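Local structure of conserved hypothetical secreted protein (Helicobacter pylori, 4RNZ) at residues Gly238-Met243 with Ser278-Gly283; Glu259-Tyr264 with Gly303-Ser308; Val126-Leu131 with Ala159-Arg164; Asn120-Ser125 with Tyr168-His173. The protein is a cell shape-determining M23B-family metallopeptidase that binds zinc and probably cleaves peptidoglycan peptides. All coordinates share one frame; numbering follows the deposited sequence.

Contacts 1 and 2 belong to one antiparallel sheet of the M23 peptidase region, their centres about 12 Å apart, whereas contacts 3 and 4 set the short helix 126-129 and the end of helix 112-121, with their turns, against the neighbouring strands 153-163 and 166-172 in the Csd3 second domain. Contact 2 is buried and close to the zinc site; its strands are zipped by backbone bonds and carry an arginine stacked on a tyrosine. Contact 1 is only partly buried, with a short strand pairing and an arginine on a phenylalanine at the surface. Contact 3, also partly buried, relies on apolar touches, with no direct hydrogen bond, while buried contact 4 adds a direct tyrosine bond.

Contact 1 (Gly238-Met243 with Ser278-Gly283); sequences GRVGFM and SFVKKG
Arg-239 of strand 238-243 lays its side chain across the ring of Phe-279, beside a short antiparallel pairing of the two backbones. The pairing is hydrogen-bonded between Gly-238 and Val-280, where Val-280 N reaches Gly-238 O at 2.8 Å and Gly-238 N returns a bond to Val-280 O. A further bond, Val-240 N to Ser-278 O at 2.8 Å, follows beyond the non-hydrogen-bonded pair Arg-239 and Phe-279.

Followed outward, Arg-239 starts with CB near the carbonyl oxygen of Ser-278, and CG comes closer to that oxygen, at 3.5 Å. CG is anti to the backbone N (chi1 -164°), and from there the chain is extended to NE. CD passes over one face of the Phe-279 ring, offset toward its rim, in a CH-pi contact 4.0 Å from the ring centroid. NE then meets Phe-279 CE1 at 3.6 Å, and beyond the rim Arg-239 CZ stays 3.8 Å from Phe-279 CE1, which lies over one face of the guanidinium. The guanidinium and ring planes are 23° apart, while NE itself is hydrogen-bonded to Gly-277 O.

Away from the Arg-239/Phe-279 pair, Val-240 CG2 meets Val-280 CG1 at 3.9 Å, the two valines crossing at about a right angle, and Val-280 CG2 packs on the backbone of Gly-238. Leu-274 touches both valines.

The chemistry thus divides in two: a buried apolar valine pair, and an exposed arginine whose CD packs on the ring face while its guanidinium overhangs the rim, its rotation probably steadied by the bond from NE.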
# COMPACT_ATOMS: atom_id res chain seq x y z
N GLY A 238 9.10 -7.27 -12.82
CA GLY A 238 9.54 -6.37 -11.76
C GLY A 238 10.99 -6.55 -11.39
O GLY A 238 11.75 -7.20 -12.11
N ARG A 239 11.35 -5.99 -10.24
CA ARG A 239 12.72 -6.07 -9.73
C ARG A 239 12.73 -6.62 -8.32
O ARG A 239 11.93 -6.19 -7.47
CB ARG A 239 13.39 -4.69 -9.74
CG ARG A 239 14.90 -4.77 -9.60
CD ARG A 239 15.56 -3.42 -9.76
NE ARG A 239 17.02 -3.53 -9.71
CZ ARG A 239 17.86 -2.50 -9.82
NH1 ARG A 239 17.39 -1.27 -10.00
NH2 ARG A 239 19.18 -2.69 -9.76
N VAL A 240 13.63 -7.56 -8.06
CA VAL A 240 13.74 -8.15 -6.74
C VAL A 240 14.26 -7.11 -5.76
O VAL A 240 15.29 -6.51 -6.00
CB VAL A 240 14.69 -9.35 -6.73
CG1 VAL A 240 14.84 -9.92 -5.32
CG2 VAL A 240 14.17 -10.42 -7.66
N GLY A 241 13.55 -6.91 -4.66
CA GLY A 241 13.96 -5.97 -3.62
C GLY A 241 14.63 -6.71 -2.49
O GLY A 241 15.74 -6.42 -2.12
N PHE A 242 13.93 -7.67 -1.93
CA PHE A 242 14.47 -8.48 -0.87
C PHE A 242 14.36 -9.94 -1.27
O PHE A 242 13.44 -10.35 -1.98
CB PHE A 242 13.71 -8.24 0.44
CG PHE A 242 14.13 -9.16 1.56
CD1 PHE A 242 13.54 -10.41 1.72
CD2 PHE A 242 15.11 -8.77 2.47
CE1 PHE A 242 13.92 -11.27 2.74
CE2 PHE A 242 15.50 -9.61 3.50
CZ PHE A 242 14.91 -10.87 3.63
N MET A 243 15.31 -10.71 -0.79
CA MET A 243 15.35 -12.10 -1.06
C MET A 243 16.16 -12.74 0.08
O MET A 243 17.35 -12.48 0.21
CB MET A 243 16.04 -12.27 -2.39
CG MET A 243 16.22 -13.69 -2.78
SD MET A 243 17.02 -13.68 -4.37
CE MET A 243 17.59 -15.37 -4.33
N SER A 278 17.76 -8.28 -9.20
CA SER A 278 17.47 -8.98 -10.46
C SER A 278 16.19 -8.43 -11.05
O SER A 278 15.23 -8.18 -10.33
CB SER A 278 17.26 -10.48 -10.26
OG SER A 278 18.44 -11.16 -9.86
N PHE A 279 16.19 -8.21 -12.36
CA PHE A 279 14.95 -7.95 -13.07
C PHE A 279 14.31 -9.29 -13.41
O PHE A 279 15.01 -10.19 -13.89
CB PHE A 279 15.20 -7.11 -14.31
CG PHE A 279 15.51 -5.68 -14.00
CD1 PHE A 279 16.77 -5.31 -13.54
CD2 PHE A 279 14.53 -4.70 -14.14
CE1 PHE A 279 17.05 -3.99 -13.24
CE2 PHE A 279 14.81 -3.38 -13.84
CZ PHE A 279 16.07 -3.02 -13.39
N VAL A 280 13.02 -9.43 -13.12
CA VAL A 280 12.26 -10.66 -13.45
C VAL A 280 11.11 -10.40 -14.41
O VAL A 280 10.58 -9.29 -14.47
CB VAL A 280 11.68 -11.34 -12.19
CG1 VAL A 280 12.76 -11.55 -11.13
CG2 VAL A 280 10.52 -10.54 -11.63
N LYS A 281 10.71 -11.44 -15.13
CA LYS A 281 9.59 -11.32 -16.05
C LYS A 281 8.41 -12.07 -15.51
O LYS A 281 8.58 -13.07 -14.81
CB LYS A 281 9.96 -11.89 -17.42
CG LYS A 281 10.80 -10.95 -18.26
CD LYS A 281 10.82 -11.46 -19.70
CE LYS A 281 11.82 -10.70 -20.55
NZ LYS A 281 11.47 -9.25 -20.61
N LYS A 282 7.22 -11.61 -15.84
CA LYS A 282 6.04 -12.34 -15.52
C LYS A 282 6.21 -13.76 -16.07
O LYS A 282 6.62 -13.93 -17.22
CB LYS A 282 4.81 -11.67 -16.13
CG LYS A 282 3.53 -12.42 -15.83
CD LYS A 282 2.29 -11.54 -15.89
CE LYS A 282 1.76 -11.45 -17.30
NZ LYS A 282 0.43 -10.78 -17.27
N GLY A 283 5.97 -14.77 -15.22
CA GLY A 283 6.06 -16.17 -15.62
C GLY A 283 7.39 -16.82 -15.34
O GLY A 283 7.55 -18.02 -15.49

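Contact 2 (Glu259-Tyr264 with Gly303-Ser308); sequences ELRLVY and GVYKNS
Arg-261 and Tyr-305 form the aromatic part of this contact. Their side chains run side by side, and the guanidinium lies flat on the ring with its plane turned by 26°. NH1 sits over the ring centre, 3.4 Å from Tyr-305 CD1, in a cation-pi stack. Salt bridges from NE to Glu-254 and from NH2 to Glu-38 probably fix the guanidinium's rotation.

Among the backbone bonds, Arg-261 and Tyr-305 exchange a pair, as do Val-263 and Gly-303; Val-263 N to Gly-303 O measures 2.7 Å. Asn-307 N to Glu-259 O at 2.9 Å, nearly straight at 173°, adds a fifth bond just past the end of the strands.

Apolar contacts lie on both faces: Val-263 CG2 touches Tyr-305 CE1 at 3.8 Å beside the stack, and on the opposite face Leu-260 CD2 meets Val-304 CG1 at 4.0 Å and also Lys-306 CB.

Polar links close this end. One water donates to Glu-259 OE2 and accepts a long bond from Asn-307 ND2, while a second donates to Glu-259 O and accepts from Ser-308 N.

These antiparallel strands belong to the central sheet of the M23 peptidase fold, and strand 299-306 also carries the zinc ligand His-301, two residues before Gly-303.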
# COMPACT_ATOMS: atom_id res chain seq x y z
N GLU A 259 3.89 0.95 -8.31
CA GLU A 259 3.53 1.11 -6.90
C GLU A 259 3.23 -0.21 -6.17
O GLU A 259 2.81 -0.20 -5.01
CB GLU A 259 2.38 2.11 -6.74
CG GLU A 259 1.00 1.71 -7.27
CD GLU A 259 0.76 2.12 -8.73
OE1 GLU A 259 1.50 1.61 -9.61
OE2 GLU A 259 -0.18 2.91 -9.00
N LEU A 260 3.50 -1.33 -6.83
CA LEU A 260 3.31 -2.64 -6.21
C LEU A 260 4.56 -3.24 -5.60
O LEU A 260 5.67 -3.18 -6.14
CB LEU A 260 2.70 -3.67 -7.18
CG LEU A 260 1.29 -3.45 -7.77
CD1 LEU A 260 0.82 -4.67 -8.57
CD2 LEU A 260 0.25 -3.11 -6.71
N ARG A 261 4.34 -3.91 -4.48
CA ARG A 261 5.29 -4.84 -3.93
C ARG A 261 4.60 -6.21 -3.80
O ARG A 261 3.53 -6.33 -3.19
CB ARG A 261 5.72 -4.31 -2.57
CG ARG A 261 6.73 -5.12 -1.78
CD ARG A 261 6.99 -4.39 -0.45
NE ARG A 261 7.12 -5.42 0.54
CZ ARG A 261 6.33 -5.65 1.57
NH1 ARG A 261 5.34 -4.84 1.95
NH2 ARG A 261 6.60 -6.73 2.26
N LEU A 262 5.25 -7.23 -4.36
CA LEU A 262 4.69 -8.58 -4.44
C LEU A 262 5.57 -9.52 -3.61
O LEU A 262 6.78 -9.56 -3.80
CB LEU A 262 4.59 -9.05 -5.90
CG LEU A 262 3.64 -8.24 -6.81
CD1 LEU A 262 4.37 -7.09 -7.50
CD2 LEU A 262 2.99 -9.09 -7.87
N VAL A 263 4.94 -10.26 -2.71
CA VAL A 263 5.65 -11.08 -1.72
C VAL A 263 5.34 -12.56 -1.94
O VAL A 263 4.19 -12.92 -2.03
CB VAL A 263 5.20 -10.67 -0.31
CG1 VAL A 263 5.67 -11.65 0.76
CG2 VAL A 263 5.67 -9.25 -0.02
N TYR A 264 6.37 -13.39 -1.98
CA TYR A 264 6.24 -14.83 -2.20
C TYR A 264 6.98 -15.55 -1.10
O TYR A 264 8.20 -15.61 -1.15
CB TYR A 264 6.90 -15.18 -3.53
CG TYR A 264 6.35 -14.45 -4.71
CD1 TYR A 264 6.77 -13.17 -5.01
CD2 TYR A 264 5.41 -15.04 -5.53
CE1 TYR A 264 6.26 -12.48 -6.11
CE2 TYR A 264 4.89 -14.38 -6.62
CZ TYR A 264 5.33 -13.10 -6.92
OH TYR A 264 4.80 -12.44 -7.99
N GLY A 303 1.55 -12.28 -1.35
CA GLY A 303 1.09 -10.96 -0.90
C GLY A 303 1.29 -9.86 -1.93
O GLY A 303 2.27 -9.86 -2.66
N VAL A 304 0.34 -8.93 -1.97
CA VAL A 304 0.43 -7.79 -2.84
C VAL A 304 0.15 -6.53 -2.02
O VAL A 304 -0.81 -6.50 -1.26
CB VAL A 304 -0.51 -7.88 -4.04
CG1 VAL A 304 -0.38 -6.62 -4.92
CG2 VAL A 304 -0.18 -9.13 -4.87
N TYR A 305 1.02 -5.54 -2.21
CA TYR A 305 0.95 -4.23 -1.54
C TYR A 305 0.91 -3.12 -2.58
O TYR A 305 1.81 -3.04 -3.41
CB TYR A 305 2.20 -4.02 -0.68
CG TYR A 305 2.24 -4.99 0.45
CD1 TYR A 305 2.75 -6.26 0.27
CD2 TYR A 305 1.73 -4.65 1.70
CE1 TYR A 305 2.72 -7.19 1.30
CE2 TYR A 305 1.72 -5.56 2.75
CZ TYR A 305 2.21 -6.84 2.51
OH TYR A 305 2.21 -7.76 3.52
N LYS A 306 -0.14 -2.31 -2.57
CA LYS A 306 -0.25 -1.14 -3.44
C LYS A 306 -0.00 0.11 -2.60
O LYS A 306 -0.77 0.38 -1.70
CB LYS A 306 -1.63 -1.05 -4.07
CG LYS A 306 -1.80 0.17 -4.98
CD LYS A 306 -3.17 0.24 -5.64
CE LYS A 306 -3.38 1.56 -6.38
NZ LYS A 306 -4.61 1.59 -7.23
N ASN A 307 1.05 0.86 -2.92
CA ASN A 307 1.35 2.11 -2.20
C ASN A 307 1.52 1.84 -0.69
O ASN A 307 1.05 2.61 0.15
CB ASN A 307 0.29 3.17 -2.47
CG ASN A 307 0.42 3.77 -3.86
OD1 ASN A 307 1.52 3.94 -4.33
ND2 ASN A 307 -0.69 4.08 -4.50
N SER A 308 2.15 0.70 -0.41
CA SER A 308 2.48 0.24 0.93
C SER A 308 1.35 -0.50 1.65
O SER A 308 1.59 -1.12 2.69
CB SER A 308 3.04 1.40 1.79
OG SER A 308 1.95 2.08 2.43
O HOH W 1 -0.67 5.22 -7.56
O HOH W 2 3.53 -1.11 -2.19

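Contact 3 (Val126-Leu131 with Ala159-Arg164); sequences VPFKRL and AMVSSR
Phe-128 and Leu-131, at the short helix 126-129 and the turn after it, come nearest strand 159-163 at Val-161 and Ser-163, with CA atoms 6.9 Å apart for Phe-128 and Val-161 and 6.1 Å for Leu-131 and Ser-163, and no direct hydrogen bond joins the two backbones.

Val-161 points toward the helix and meets two residues. With Phe-128 CG anti to its backbone N (chi1 -172°), the ring is carried out with its CD1 edge turned to the valine: Val-161 CG1 lies in the ring plane, 3.9 Å from Phe-128 CD1, and the two side chains cross at about a right angle. The valine CB is approached in turn by Leu-131 CD2 at 4.2 Å. This same methyl reaches on to the strand backbone and packs on Ser-162 O at 3.2 Å, an oxygen that is buried here with no polar partner in the model. Its further neighbour is the CB of Ser-163.

Ser-163 also points toward the helix, where Pro-127 lies next to it, the two CB atoms being 4.4 Å apart. Its OG is too far from Arg-130 O for a direct bond, at 4.0 Å. A water modelled between these two oxygens is only 2.5 Å from Arg-130 O and from Ser-163 OG, so short that the bridge is doubtful.

Phe-128 also rests on Leu-118 and Met-119 of helix 112-121, and its ring meets that of Tyr-122. Here a one-turn helix and the turn after it pack against strand 153-163 of the antiparallel sheet in the Csd3 second domain.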
# COMPACT_ATOMS: atom_id res chain seq x y z
N VAL A 126 -0.94 8.52 -22.38
CA VAL A 126 -0.31 9.28 -23.48
C VAL A 126 -0.48 10.79 -23.25
O VAL A 126 0.52 11.50 -23.32
CB VAL A 126 -0.72 8.80 -24.91
CG1 VAL A 126 -0.20 7.39 -25.15
CG2 VAL A 126 -2.21 8.82 -25.17
N PRO A 127 -1.69 11.26 -22.92
CA PRO A 127 -1.79 12.69 -22.59
C PRO A 127 -0.88 13.14 -21.44
O PRO A 127 -0.38 14.28 -21.46
CB PRO A 127 -3.26 12.86 -22.15
CG PRO A 127 -3.97 11.61 -22.55
CD PRO A 127 -2.93 10.54 -22.55
N PHE A 128 -0.67 12.26 -20.46
CA PHE A 128 0.19 12.61 -19.33
C PHE A 128 1.61 12.90 -19.79
O PHE A 128 2.19 13.91 -19.40
CB PHE A 128 0.21 11.52 -18.25
CG PHE A 128 0.95 11.94 -17.00
CD1 PHE A 128 0.33 12.75 -16.05
CD2 PHE A 128 2.27 11.55 -16.78
CE1 PHE A 128 1.02 13.15 -14.91
CE2 PHE A 128 2.96 11.96 -15.65
CZ PHE A 128 2.33 12.75 -14.71
N LYS A 129 2.18 12.02 -20.60
CA LYS A 129 3.57 12.18 -21.09
C LYS A 129 3.75 13.44 -21.95
O LYS A 129 4.87 13.96 -22.08
CB LYS A 129 3.99 10.97 -21.93
CG LYS A 129 3.93 9.62 -21.23
CD LYS A 129 3.60 8.51 -22.22
CE LYS A 129 3.21 7.22 -21.53
NZ LYS A 129 4.39 6.54 -20.94
N ARG A 130 2.64 13.91 -22.52
CA ARG A 130 2.63 15.11 -23.36
C ARG A 130 2.19 16.39 -22.66
O ARG A 130 1.80 17.38 -23.31
CB ARG A 130 1.72 14.87 -24.56
CG ARG A 130 2.21 13.72 -25.42
CD ARG A 130 1.33 13.55 -26.64
NE ARG A 130 1.71 12.36 -27.39
CZ ARG A 130 0.95 11.75 -28.30
NH1 ARG A 130 -0.26 12.22 -28.60
NH2 ARG A 130 1.40 10.66 -28.92
N LEU A 131 2.23 16.40 -21.33
CA LEU A 131 1.86 17.62 -20.61
C LEU A 131 2.94 18.69 -20.83
O LEU A 131 4.14 18.40 -20.79
CB LEU A 131 1.70 17.37 -19.11
CG LEU A 131 0.49 16.59 -18.62
CD1 LEU A 131 0.65 16.37 -17.12
CD2 LEU A 131 -0.81 17.30 -18.92
N ALA A 159 -7.94 12.29 -9.46
CA ALA A 159 -6.95 13.11 -10.13
C ALA A 159 -7.43 13.49 -11.51
O ALA A 159 -8.29 12.83 -12.08
CB ALA A 159 -5.61 12.40 -10.19
N MET A 160 -6.88 14.58 -12.02
CA MET A 160 -7.21 15.10 -13.35
C MET A 160 -5.97 15.79 -13.92
O MET A 160 -5.27 16.56 -13.22
CB MET A 160 -8.38 16.08 -13.29
CG MET A 160 -8.85 16.58 -14.66
SD MET A 160 -7.88 17.93 -15.33
CE MET A 160 -8.56 19.29 -14.38
N VAL A 161 -5.66 15.46 -15.17
CA VAL A 161 -4.66 16.21 -15.92
C VAL A 161 -5.36 16.67 -17.21
O VAL A 161 -6.20 15.95 -17.76
CB VAL A 161 -3.37 15.42 -16.18
CG1 VAL A 161 -2.84 14.80 -14.89
CG2 VAL A 161 -3.59 14.35 -17.23
N SER A 162 -5.07 17.90 -17.63
CA SER A 162 -5.66 18.50 -18.84
C SER A 162 -4.55 18.68 -19.85
O SER A 162 -3.44 19.08 -19.51
CB SER A 162 -6.25 19.86 -18.56
OG SER A 162 -5.19 20.79 -18.45
N SER A 163 -4.86 18.37 -21.10
CA SER A 163 -3.93 18.52 -22.20
C SER A 163 -4.78 18.85 -23.44
O SER A 163 -5.77 18.16 -23.73
CB SER A 163 -3.13 17.23 -22.40
OG SER A 163 -2.21 17.34 -23.46
N ARG A 164 -4.43 19.95 -24.10
CA ARG A 164 -5.17 20.39 -25.28
C ARG A 164 -6.66 20.56 -24.95
O ARG A 164 -7.53 20.10 -25.69
CB ARG A 164 -4.94 19.40 -26.42
CG ARG A 164 -3.46 19.12 -26.68
CD ARG A 164 -3.24 18.25 -27.91
NE ARG A 164 -3.92 18.79 -29.09
CZ ARG A 164 -3.48 19.81 -29.84
NH1 ARG A 164 -2.34 20.42 -29.55
NH2 ARG A 164 -4.19 20.22 -30.88
O HOH W 3 -0.18 18.88 -23.46

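Contact 4 (Asn120-Ser125 with Tyr168-His173); sequences NAYKKS and YYLFSH
Tyr-122 CG lies anti to its carbonyl carbon (chi1 -80°), and Leu-170 CG stands between its own backbone N and carbonyl carbon (chi1 59°); these torsions direct each CG toward the other segment. The two side chains, one from the end of helix 112-121 and the other from strand 166-172, approach tip to tip.

The leucine comes in over one face of the tyrosine ring. Its CD2 stands above the ring on the side of CE2 and CZ, 3.5 Å from Tyr-122 CE2, and makes a CH-pi contact 3.8 Å from the centroid. The same methyl also packs on Ala-121 CB at 3.9 Å, so that one branch of Leu-170 is shared between the last helical residue and the aromatic residue following it.

The phenol continues past the leucine to the strand backbone. Its OH donates to Tyr-168 O at 2.7 Å, the donor tilted 34° from the carbonyl plane. This is the direct hydrogen bond between the two segments, and it anchors the outer end of a ring whose face is already covered by the leucine. Tyr-168 CB is a looser neighbour, 4.5 Å from Tyr-122 CE1.

Tyr-122 opens a type I turn to Ser-125, which N-caps helix 126-129 through OG and Phe-128 N. The Tyr-122 ring also touches Ala-159 and Val-161 of strand 153-163, while Tyr-178 of strand 178-179 packs on Ala-121 and Leu-170, so the contact lies where the two helices meet neighbouring strands of the sheet.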
# COMPACT_ATOMS: atom_id res chain seq x y z
N ASN A 120 2.79 7.02 -11.16
CA ASN A 120 2.38 5.63 -11.32
C ASN A 120 0.95 5.47 -11.84
O ASN A 120 0.70 4.61 -12.67
CB ASN A 120 2.61 4.84 -10.02
CG ASN A 120 4.06 4.44 -9.83
OD1 ASN A 120 4.73 4.05 -10.78
ND2 ASN A 120 4.55 4.51 -8.58
N ALA A 121 0.03 6.29 -11.35
CA ALA A 121 -1.36 6.25 -11.75
C ALA A 121 -1.52 6.60 -13.22
O ALA A 121 -2.43 6.11 -13.87
CB ALA A 121 -2.19 7.22 -10.92
N TYR A 122 -0.66 7.47 -13.72
CA TYR A 122 -0.72 7.90 -15.12
C TYR A 122 0.41 7.28 -15.96
O TYR A 122 0.76 7.80 -17.03
CB TYR A 122 -0.66 9.43 -15.17
CG TYR A 122 -1.99 10.08 -14.88
CD1 TYR A 122 -2.94 10.25 -15.89
CD2 TYR A 122 -2.31 10.51 -13.61
CE1 TYR A 122 -4.18 10.81 -15.63
CE2 TYR A 122 -3.53 11.10 -13.35
CZ TYR A 122 -4.47 11.25 -14.35
OH TYR A 122 -5.69 11.84 -14.09
N LYS A 123 0.97 6.16 -15.51
CA LYS A 123 2.18 5.65 -16.16
C LYS A 123 2.00 5.32 -17.64
O LYS A 123 2.93 5.51 -18.43
CB LYS A 123 2.80 4.44 -15.44
CG LYS A 123 4.31 4.54 -15.49
CD LYS A 123 5.07 3.25 -15.21
CE LYS A 123 6.55 3.59 -15.13
NZ LYS A 123 7.43 2.40 -14.93
N LYS A 124 0.82 4.83 -18.03
CA LYS A 124 0.56 4.50 -19.44
C LYS A 124 -0.22 5.59 -20.18
O LYS A 124 -0.66 5.40 -21.30
CB LYS A 124 -0.18 3.16 -19.56
CG LYS A 124 0.58 1.94 -19.03
CD LYS A 124 2.04 1.86 -19.49
CE LYS A 124 2.17 1.87 -21.02
NZ LYS A 124 3.59 1.79 -21.46
N SER A 125 -0.37 6.75 -19.56
CA SER A 125 -1.24 7.77 -20.10
C SER A 125 -0.46 8.57 -21.14
O SER A 125 0.55 9.21 -20.82
CB SER A 125 -1.72 8.70 -18.99
OG SER A 125 -2.39 9.82 -19.52
N TYR A 168 -8.46 14.37 -18.24
CA TYR A 168 -8.26 12.94 -18.09
C TYR A 168 -8.31 12.63 -16.60
O TYR A 168 -7.40 12.97 -15.83
CB TYR A 168 -6.94 12.49 -18.71
CG TYR A 168 -6.92 12.81 -20.20
CD1 TYR A 168 -7.55 11.96 -21.11
CD2 TYR A 168 -6.33 13.98 -20.67
CE1 TYR A 168 -7.57 12.26 -22.47
CE2 TYR A 168 -6.34 14.28 -22.03
CZ TYR A 168 -6.96 13.42 -22.92
OH TYR A 168 -6.97 13.73 -24.25
N TYR A 169 -9.42 12.02 -16.21
CA TYR A 169 -9.75 11.80 -14.82
C TYR A 169 -9.44 10.39 -14.38
O TYR A 169 -9.59 9.43 -15.15
CB TYR A 169 -11.23 12.01 -14.63
CG TYR A 169 -11.68 13.43 -14.72
CD1 TYR A 169 -11.71 14.23 -13.60
CD2 TYR A 169 -12.13 13.97 -15.91
CE1 TYR A 169 -12.17 15.53 -13.65
CE2 TYR A 169 -12.58 15.28 -15.97
CZ TYR A 169 -12.60 16.05 -14.84
OH TYR A 169 -13.03 17.36 -14.86
N LEU A 170 -9.08 10.25 -13.11
CA LEU A 170 -9.18 8.97 -12.49
C LEU A 170 -9.64 9.09 -11.05
O LEU A 170 -9.48 10.14 -10.42
CB LEU A 170 -7.88 8.19 -12.61
CG LEU A 170 -6.62 8.78 -12.02
CD1 LEU A 170 -6.46 8.43 -10.55
CD2 LEU A 170 -5.45 8.21 -12.82
N PHE A 171 -10.24 8.01 -10.57
CA PHE A 171 -10.91 8.00 -9.29
C PHE A 171 -10.58 6.69 -8.60
O PHE A 171 -10.50 5.66 -9.26
CB PHE A 171 -12.42 8.02 -9.48
CG PHE A 171 -12.93 9.20 -10.24
CD1 PHE A 171 -13.02 9.16 -11.63
CD2 PHE A 171 -13.37 10.33 -9.57
CE1 PHE A 171 -13.50 10.25 -12.34
CE2 PHE A 171 -13.86 11.42 -10.28
CZ PHE A 171 -13.92 11.38 -11.66
N SER A 172 -10.39 6.76 -7.29
CA SER A 172 -10.22 5.58 -6.49
C SER A 172 -11.58 5.03 -6.18
O SER A 172 -12.61 5.70 -6.35
CB SER A 172 -9.58 5.94 -5.16
OG SER A 172 -10.47 6.78 -4.41
N HIS A 173 -11.57 3.79 -5.73
CA HIS A 173 -12.74 3.11 -5.23
C HIS A 173 -12.33 2.44 -3.92
O HIS A 173 -11.13 2.23 -3.66
CB HIS A 173 -13.21 2.07 -6.24
CG HIS A 173 -14.56 1.50 -5.94
ND1 HIS A 173 -14.74 0.24 -5.40
CD2 HIS A 173 -15.80 2.01 -6.10
CE1 HIS A 173 -16.03 0.01 -5.25
NE2 HIS A 173 -16.69 1.06 -5.68